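Long-range contact in sugar ABC transporter, sugar-binding protein (Streptococcus pneumoniae, PDB 2HEU), which probably binds sugars outside the cell, likely raffinose-type oligosaccharides, and delivers them to an ABC transporter for uptake: residues I273-M277 with P345-M349. Sequence-based numbering, arbitrary orientation.
Sequences IGTFM and PLAGM
The backbones of I273-F276 and P345-G348 run close together, with G274 CA 4.5 Å from P345 CA and F276 CA 4.6 Å from G348 CA. Two CA-H...O contacts join them, from P345 CA to I273 O and from G348 CA to T275 O (3.2 Å). G348 has no side chain, which lets the backbones come this close. A water accepts hydrogen bonds from T275 N and G348 N, bridging the segments. Buried T275 carries the contact. With chi1 at 51°, OG1 lies in the notch between T275 N and C and points at 345-349. It donates to P345 O at 2.8 Å, in the carbonyl plane on a lone pair, and accepts from M349 N at 2.9 Å (N-H...O 153°). One hydroxyl thus links P345 to M349. M349 bends at chi3 (-66°), which turns its CE to within 3.8 Å of T275 CG2. I273 CG2 packs on P345 CB, and M277 CG rests in van der Waals contact on G348 O (3.4 Å). In this periplasmic-binding-protein fold, short helix 347-350 packs on edge strand 273-276, which bonds to Y133 and I131 of strand 129-134. Y132 touches T275, L346 and M349; I261 of helix 260-265 touches I273 and P345.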
ATOM      1  N   ILE A 273      14.470 -14.654   1.524  1.00 12.91           N
ATOM      2  CA  ILE A 273      13.366 -14.034   0.776  1.00 11.73           C
ATOM      3  C   ILE A 273      13.841 -12.782   0.087  1.00 11.54           C
ATOM      4  O   ILE A 273      14.520 -11.957   0.693  1.00 13.16           O
ATOM      5  CB  ILE A 273      12.191 -13.687   1.713  1.00 11.56           C
ATOM      6  CG1 ILE A 273      11.689 -14.936   2.429  1.00 14.76           C
ATOM      7  CG2 ILE A 273      11.086 -12.937   0.987  1.00 13.16           C
ATOM      8  CD1 ILE A 273      10.971 -14.613   3.718  1.00 16.04           C
ATOM      9  N   GLY A 274      13.444 -12.617  -1.192  1.00 10.72           N
ATOM     10  CA  GLY A 274      13.621 -11.375  -1.876  1.00 11.05           C
ATOM     11  C   GLY A 274      12.311 -10.877  -2.422  1.00 10.26           C
ATOM     12  O   GLY A 274      11.270 -11.570  -2.392  1.00 10.11           O
ATOM     13  N   THR A 275      12.345  -9.654  -2.951  1.00 10.11           N
ATOM     14  CA  THR A 275      11.195  -9.106  -3.695  1.00  9.69           C
ATOM     15  C   THR A 275      11.722  -8.435  -4.978  1.00 10.11           C
ATOM     16  O   THR A 275      12.886  -7.961  -5.029  1.00 11.47           O
ATOM     17  CB  THR A 275      10.402  -8.100  -2.835  1.00  9.77           C
ATOM     18  OG1 THR A 275      11.296  -7.123  -2.278  1.00 10.69           O
ATOM     19  CG2 THR A 275       9.598  -8.781  -1.753  1.00 10.65           C
ATOM     20  N   PHE A 276      10.874  -8.366  -5.961  1.00 10.00           N
ATOM     21  CA  PHE A 276      11.181  -7.579  -7.128  1.00  9.58           C
ATOM     22  C   PHE A 276       9.945  -6.797  -7.536  1.00  9.69           C
ATOM     23  O   PHE A 276       8.789  -7.139  -7.270  1.00 10.41           O
ATOM     24  CB  PHE A 276      11.796  -8.380  -8.282  1.00 11.40           C
ATOM     25  CG  PHE A 276      10.941  -9.463  -8.894  1.00 10.90           C
ATOM     26  CD1 PHE A 276      10.030  -9.181  -9.922  1.00  9.79           C
ATOM     27  CD2 PHE A 276      11.097 -10.822  -8.542  1.00 10.61           C
ATOM     28  CE1 PHE A 276       9.338 -10.209 -10.568  1.00  9.59           C
ATOM     29  CE2 PHE A 276      10.418 -11.826  -9.162  1.00 10.42           C
ATOM     30  CZ  PHE A 276       9.543 -11.495 -10.193  1.00  9.80           C
ATOM     31  N   MET A 277      10.186  -5.699  -8.220  1.00 10.02           N
ATOM     32  CA  MET A 277       9.116  -4.872  -8.790  1.00  9.59           C
ATOM     33  C   MET A 277       8.623  -5.543 -10.080  1.00  9.95           C
ATOM     34  O   MET A 277       9.406  -6.051 -10.885  1.00 11.34           O
ATOM     35  CB  MET A 277       9.651  -3.473  -9.121  1.00  9.97           C
ATOM     36  CG  MET A 277      10.050  -2.728  -7.846  1.00 11.64           C
ATOM     37  SD  MET A 277      11.033  -1.266  -8.153  1.00 13.11           S
ATOM     38  CE  MET A 277       9.702  -0.352  -8.664  1.00 12.37           C
ATOM     39  N   PRO A 345      14.290  -8.545   2.955  1.00 15.24           N
ATOM     40  CA  PRO A 345      13.303  -9.080   2.032  1.00 11.91           C
ATOM     41  C   PRO A 345      12.588  -8.044   1.191  1.00 11.26           C
ATOM     42  O   PRO A 345      12.322  -8.361   0.008  1.00 11.86           O
ATOM     43  CB  PRO A 345      12.411  -9.909   2.934  1.00 13.58           C
ATOM     44  CG  PRO A 345      13.299 -10.333   4.034  1.00 17.53           C
ATOM     45  CD  PRO A 345      14.151  -9.117   4.296  1.00 16.66           C
ATOM     46  N   LEU A 346      12.271  -6.892   1.725  1.00 11.18           N
ATOM     47  CA  LEU A 346      11.521  -5.905   1.002  1.00 11.44           C
ATOM     48  C   LEU A 346      12.426  -4.995   0.155  1.00 11.14           C
ATOM     49  O   LEU A 346      11.907  -4.039  -0.455  1.00 12.03           O
ATOM     50  CB  LEU A 346      10.677  -5.072   1.932  1.00 11.37           C
ATOM     51  CG  LEU A 346       9.534  -5.792   2.697  1.00 11.64           C
ATOM     52  CD1 LEU A 346       8.783  -4.739   3.564  1.00 13.40           C
ATOM     53  CD2 LEU A 346       8.622  -6.564   1.700  1.00 13.52           C
ATOM     54  N   ALA A 347      13.726  -5.241   0.085  1.00 11.77           N
ATOM     55  CA  ALA A 347      14.611  -4.309  -0.618  1.00 11.75           C
ATOM     56  C   ALA A 347      14.202  -4.079  -2.067  1.00 11.11           C
ATOM     57  O   ALA A 347      14.141  -2.948  -2.508  1.00 11.80           O
ATOM     58  CB  ALA A 347      16.017  -4.818  -0.559  1.00 14.12           C
ATOM     59  N   GLY A 348      13.911  -5.125  -2.803  1.00 10.87           N
ATOM     60  CA  GLY A 348      13.575  -4.946  -4.235  1.00 10.25           C
ATOM     61  C   GLY A 348      12.281  -4.200  -4.419  1.00  9.39           C
ATOM     62  O   GLY A 348      12.156  -3.287  -5.231  1.00 10.47           O
ATOM     63  N   MET A 349      11.270  -4.565  -3.621  1.00  9.17           N
ATOM     64  CA  MET A 349       9.975  -3.932  -3.758  1.00  9.35           C
ATOM     65  C   MET A 349      10.017  -2.450  -3.430  1.00 10.16           C
ATOM     66  O   MET A 349       9.218  -1.704  -3.930  1.00 10.82           O
ATOM     67  CB  MET A 349       9.011  -4.623  -2.752  1.00 11.32           C
ATOM     68  CG  MET A 349       7.549  -4.262  -2.990  1.00 10.92           C
ATOM     69  SD  MET A 349       6.430  -4.915  -1.785  1.00 10.51           S
ATOM     70  CE  MET A 349       6.509  -6.624  -2.029  1.00 11.32           C
TER
HETATM   71  O   HOH W   1      14.698  -8.011  -2.401  1.00 13.38           O